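Acetyltransferase (Brucella abortus str. 2308 A, PDB 4ZBG) binds acetyl-CoA and, as a member of the GNAT family, probably transfers its acetyl group to an amino group of a substrate. Local coordinates at residues A52-L57 and H68-P73; I43-L47 and H167-D171. All coordinates share one frame; numbering follows the deposited sequence.

Contact 1 of 2, residues A52-L57 and H68-P73; sequences ALTLSL and HIAFSP
H68 reaches across to S56 with its ring: NE2 donates to OG at 2.8 Å, the hydroxyl lying only 4° out of the ring plane. Both first torsions make this possible. H68 carries CG trans to its backbone N (chi1 171°), which brings the ring edge toward the neighbouring strand, and S56 turns OG the same way to meet it. That hydroxyl also bonds E14, so it links the ring to a carboxylate that probably strengthens the hold on the N-H. Beside this pair L53 CD1 rests on A70 CB at 3.7 Å.

L55, L57, I69 and F71 lie on the other side of the sheet. L55 and F71 run side by side in the same direction, L55 CD2 meeting F71 CD1 at 4.0 Å, while L57 CB packs on the CG2 branch of I69. Between the strands, L57 and I69 exchange two backbone bonds, and F71 N donates to L55 O at 2.9 Å. A classic bulge then opens the ladder: T54 N and L55 N both turn to F71 O, each through a weak bond.

This is the antiparallel hairpin of strands 55-61 and 64-76 in the central GNAT sheet. Helix 100-114 covers the leucine-phenylalanine face, where the I69 side chain lies about 7 Å from bound acetyl-CoA, helix 40-49 touches L53, H68 and S72 on the other, and strand 83-91 pairs with the far edge of 64-76.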
loop_
_atom_site.group_PDB
_atom_site.type_symbol
_atom_site.label_atom_id
_atom_site.label_comp_id
_atom_site.label_asym_id
_atom_site.label_seq_id
_atom_site.Cartn_x
_atom_site.Cartn_y
_atom_site.Cartn_z
ATOM N N ALA A 52 -9.982 8.303 -2.405
ATOM C CA ALA A 52 -9.969 6.992 -1.755
ATOM C C ALA A 52 -8.549 6.518 -1.456
ATOM O O ALA A 52 -8.347 5.385 -1.028
ATOM C CB ALA A 52 -10.702 5.963 -2.611
ATOM N N LEU A 53 -7.570 7.388 -1.681
ATOM C CA LEU A 53 -6.192 7.091 -1.331
ATOM C C LEU A 53 -6.012 7.509 0.128
ATOM O O LEU A 53 -5.622 8.633 0.435
ATOM C CB LEU A 53 -5.232 7.813 -2.283
ATOM C CG LEU A 53 -3.748 7.484 -2.131
ATOM C CD1 LEU A 53 -3.484 5.985 -2.217
ATOM C CD2 LEU A 53 -2.953 8.222 -3.194
ATOM N N THR A 54 -6.366 6.601 1.028
ATOM C CA THR A 54 -6.435 6.901 2.448
ATOM C C THR A 54 -5.087 7.332 2.987
ATOM O O THR A 54 -4.982 8.299 3.746
ATOM C CB THR A 54 -6.891 5.667 3.222
ATOM O OG1 THR A 54 -8.130 5.206 2.675
ATOM C CG2 THR A 54 -7.075 5.998 4.693
ATOM N N LEU A 55 -4.058 6.600 2.589
ATOM C CA LEU A 55 -2.712 6.884 3.034
ATOM C C LEU A 55 -1.753 6.562 1.905
ATOM O O LEU A 55 -1.869 5.515 1.263
ATOM C CB LEU A 55 -2.388 6.052 4.277
ATOM C CG LEU A 55 -1.017 6.293 4.893
ATOM C CD1 LEU A 55 -0.868 7.719 5.371
ATOM C CD2 LEU A 55 -0.801 5.324 6.039
ATOM N N SER A 56 -0.813 7.470 1.660
ATOM C CA SER A 56 0.142 7.311 0.580
ATOM C C SER A 56 1.471 7.810 1.109
ATOM O O SER A 56 1.609 8.997 1.417
ATOM C CB SER A 56 -0.298 8.141 -0.621
ATOM O OG SER A 56 0.649 8.054 -1.671
ATOM N N LEU A 57 2.426 6.893 1.263
ATOM C CA LEU A 57 3.734 7.237 1.814
ATOM C C LEU A 57 4.805 7.006 0.778
ATOM O O LEU A 57 4.719 6.066 -0.018
ATOM C CB LEU A 57 4.069 6.378 3.032
ATOM C CG LEU A 57 3.111 6.397 4.219
ATOM C CD1 LEU A 57 3.635 5.487 5.321
ATOM C CD2 LEU A 57 2.896 7.807 4.734
ATOM N N HIS A 68 7.118 3.548 -2.627
ATOM C CA HIS A 68 5.801 4.102 -2.387
ATOM C C HIS A 68 4.872 3.012 -1.862
ATOM O O HIS A 68 5.010 1.836 -2.216
ATOM C CB HIS A 68 5.221 4.679 -3.681
ATOM C CG HIS A 68 3.791 5.081 -3.548
ATOM N ND1 HIS A 68 2.752 4.317 -4.036
ATOM C CD2 HIS A 68 3.227 6.140 -2.923
ATOM C CE1 HIS A 68 1.607 4.901 -3.729
ATOM N NE2 HIS A 68 1.870 6.010 -3.058
ATOM N N ILE A 69 3.913 3.405 -1.027
ATOM C CA ILE A 69 2.866 2.491 -0.586
ATOM C C ILE A 69 1.517 3.199 -0.559
ATOM O O ILE A 69 1.432 4.356 -0.137
ATOM C CB ILE A 69 3.224 1.838 0.761
ATOM C CG1 ILE A 69 2.204 0.763 1.149
ATOM C CG2 ILE A 69 3.355 2.897 1.856
ATOM C CD1 ILE A 69 2.700 -0.098 2.281
ATOM N N ALA A 70 0.481 2.489 -1.007
ATOM C CA ALA A 70 -0.897 2.959 -0.967
ATOM C C ALA A 70 -1.749 2.114 -0.027
ATOM O O ALA A 70 -1.589 0.893 0.032
ATOM C CB ALA A 70 -1.507 2.909 -2.359
ATOM N N PHE A 71 -2.669 2.777 0.668
ATOM C CA PHE A 71 -3.742 2.120 1.399
ATOM C C PHE A 71 -5.057 2.756 0.997
ATOM O O PHE A 71 -5.109 3.957 0.743
ATOM C CB PHE A 71 -3.574 2.292 2.902
ATOM C CG PHE A 71 -2.341 1.663 3.460
ATOM C CD1 PHE A 71 -1.124 2.323 3.421
ATOM C CD2 PHE A 71 -2.405 0.417 4.065
ATOM C CE1 PHE A 71 0.006 1.747 3.959
ATOM C CE2 PHE A 71 -1.280 -0.169 4.613
ATOM C CZ PHE A 71 -0.071 0.493 4.559
ATOM N N SER A 72 -6.124 1.959 0.978
ATOM C CA SER A 72 -7.445 2.443 0.576
ATOM C C SER A 72 -8.504 1.628 1.312
ATOM O O SER A 72 -8.221 0.522 1.773
ATOM C CB SER A 72 -7.616 2.338 -0.951
ATOM O OG SER A 72 -7.402 1.022 -1.414
ATOM N N PRO A 73 -9.730 2.161 1.434
ATOM C CA PRO A 73 -10.732 1.416 2.206
ATOM C C PRO A 73 -11.200 0.182 1.452
ATOM O O PRO A 73 -11.287 0.202 0.224
ATOM C CB PRO A 73 -11.899 2.412 2.331
ATOM C CG PRO A 73 -11.314 3.752 2.000
ATOM C CD PRO A 73 -10.257 3.456 0.969
#

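Contact 2 of 2, residues I43-L47 and H167-D171; sequences IVDAL and HAAFD
I43 lays its CG2 methyl over the centre of the F170 ring, a CH-pi contact of 3.8 Å to the centroid and only 11° from the ring normal. The two side chains cross at about a right angle. The other branch of I43 runs along the backbone of the 3-10 turn, with CG1 3.4 Å from A169 O, and its CD1 ends near F170 CD2 and CA.

L47, one helical turn on, is worth following outward. CB leaves the helix with CG beside the backbone N (chi1 -70°), which sends the branched end across to the C-terminal turn. CG comes first to A169, 3.9 Å from its CB. There the chain forks. CD1 goes to the phenylalanine, 4.0 Å from F170 CE1 and little farther from CZ, the two side chains meeting at a slant. CD2 touches H167 and A169, 3.7 Å from H167 CB and 3.8 Å from A169 CB, and also lies close to F170 CE1. The A169 methyl thus fits against L47 and A46, whose CB is 3.7 Å away.

The turn braces itself from within. A169 N donates to H167 ND1 at 2.9 Å, nearly straight although the donor is tilted 22° from the imidazole plane, and this limits rotation of the ring. F170 N bonds back to H167 O.

The contact is apolar packing of helix 40-49 against the C-terminal end of the chain, following strand 164-165. Strand 64-76 lies alongside, its S72 touching both L47 and F170; Y166 meets the F170 ring edge-to-face, and A52, in the loop leading to strand 55-61, touches L47 and H167.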
loop_
_atom_site.group_PDB
_atom_site.type_symbol
_atom_site.label_atom_id
_atom_site.label_comp_id
_atom_site.label_asym_id
_atom_site.label_seq_id
_atom_site.Cartn_x
_atom_site.Cartn_y
_atom_site.Cartn_z
ATOM N N ILE A 43 -3.990 2.794 -11.009
ATOM C CA ILE A 43 -4.809 2.556 -9.832
ATOM C C ILE A 43 -4.527 3.589 -8.755
ATOM O O ILE A 43 -5.445 4.156 -8.172
ATOM C CB ILE A 43 -4.631 1.115 -9.313
ATOM C CG1 ILE A 43 -5.248 0.121 -10.304
ATOM C CG2 ILE A 43 -5.235 0.960 -7.910
ATOM C CD1 ILE A 43 -4.854 -1.310 -10.046
ATOM N N VAL A 44 -3.250 3.836 -8.478
ATOM C CA VAL A 44 -2.908 4.840 -7.484
ATOM C C VAL A 44 -3.528 6.184 -7.867
ATOM O O VAL A 44 -4.122 6.868 -7.028
ATOM C CB VAL A 44 -1.379 4.944 -7.284
ATOM C CG1 VAL A 44 -1.034 6.148 -6.422
ATOM C CG2 VAL A 44 -0.828 3.670 -6.658
ATOM N N ASP A 45 -3.388 6.567 -9.136
ATOM C CA ASP A 45 -3.908 7.858 -9.569
ATOM C C ASP A 45 -5.436 7.912 -9.505
ATOM O O ASP A 45 -6.007 8.949 -9.163
ATOM C CB ASP A 45 -3.402 8.216 -10.970
ATOM C CG ASP A 45 -1.928 8.622 -10.976
ATOM O OD1 ASP A 45 -1.274 8.580 -9.908
ATOM O OD2 ASP A 45 -1.421 8.966 -12.065
ATOM N N ALA A 46 -6.090 6.793 -9.799
ATOM C CA ALA A 46 -7.545 6.718 -9.728
ATOM C C ALA A 46 -8.042 6.775 -8.281
ATOM O O ALA A 46 -9.048 7.421 -8.001
ATOM C CB ALA A 46 -8.049 5.468 -10.432
ATOM N N LEU A 47 -7.344 6.101 -7.364
ATOM C CA LEU A 47 -7.653 6.223 -5.936
ATOM C C LEU A 47 -7.554 7.675 -5.491
ATOM O O LEU A 47 -8.440 8.187 -4.811
ATOM C CB LEU A 47 -6.725 5.352 -5.095
ATOM C CG LEU A 47 -6.910 3.840 -5.182
ATOM C CD1 LEU A 47 -5.758 3.180 -4.471
ATOM C CD2 LEU A 47 -8.241 3.407 -4.578
ATOM N N HIS A 167 -11.700 -0.892 -3.666
ATOM C CA HIS A 167 -12.274 0.246 -4.353
ATOM C C HIS A 167 -12.384 -0.029 -5.852
ATOM O O HIS A 167 -11.586 -0.792 -6.417
ATOM C CB HIS A 167 -11.388 1.470 -4.117
ATOM C CG HIS A 167 -12.002 2.746 -4.588
ATOM N ND1 HIS A 167 -11.861 3.208 -5.879
ATOM C CD2 HIS A 167 -12.781 3.649 -3.945
ATOM C CE1 HIS A 167 -12.520 4.345 -6.009
ATOM N NE2 HIS A 167 -13.085 4.636 -4.849
ATOM N N ALA A 168 -13.356 0.621 -6.495
ATOM C CA ALA A 168 -13.562 0.518 -7.943
ATOM C C ALA A 168 -12.293 0.742 -8.765
ATOM O O ALA A 168 -12.157 0.190 -9.859
ATOM C CB ALA A 168 -14.645 1.494 -8.394
ATOM N N ALA A 169 -11.370 1.552 -8.250
ATOM C CA ALA A 169 -10.119 1.824 -8.961
ATOM C C ALA A 169 -9.353 0.547 -9.297
ATOM O O ALA A 169 -8.652 0.486 -10.307
ATOM C CB ALA A 169 -9.235 2.783 -8.166
ATOM N N PHE A 170 -9.485 -0.471 -8.451
ATOM C CA PHE A 170 -8.786 -1.735 -8.674
ATOM C C PHE A 170 -9.470 -2.567 -9.751
ATOM O O PHE A 170 -8.985 -3.646 -10.097
ATOM C CB PHE A 170 -8.705 -2.541 -7.377
ATOM C CG PHE A 170 -7.732 -1.984 -6.382
ATOM C CD1 PHE A 170 -8.125 -1.014 -5.464
ATOM C CD2 PHE A 170 -6.418 -2.417 -6.366
ATOM C CE1 PHE A 170 -7.222 -0.498 -4.552
ATOM C CE2 PHE A 170 -5.513 -1.908 -5.457
ATOM C CZ PHE A 170 -5.912 -0.942 -4.551
ATOM N N ASP A 171 -10.580 -2.035 -10.269
ATOM C CA ASP A 171 -11.516 -2.708 -11.182
ATOM C C ASP A 171 -12.461 -3.649 -10.443
ATOM O O ASP A 171 -13.581 -3.261 -10.098
ATOM C CB ASP A 171 -10.819 -3.415 -12.346
ATOM C CG ASP A 171 -10.219 -2.445 -13.328
ATOM O OD1 ASP A 171 -9.669 -1.415 -12.880
ATOM O OD2 ASP A 171 -10.306 -2.704 -14.548
#

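How the contacts relate
After strand 10-13 and helix 19-30 the chain reaches helix 40-49, one half of contact 2, then passes through a short loop with an inverse gamma turn at L53 into strand 55-61. Strand 64-76 folds straight back, so contact 1 closes a short hairpin loop. Contact 2 waits for about 120 residues, through the rest of the sheet and helix 100-114, until 167-171 returns to the helix; its long loop encloses contact 1 completely. The centres are 11 Å apart and the two meet directly: A52 N probably bonds L47 O at 2.9 Å. Together they join the central hairpin, the early helix and the C-terminal end.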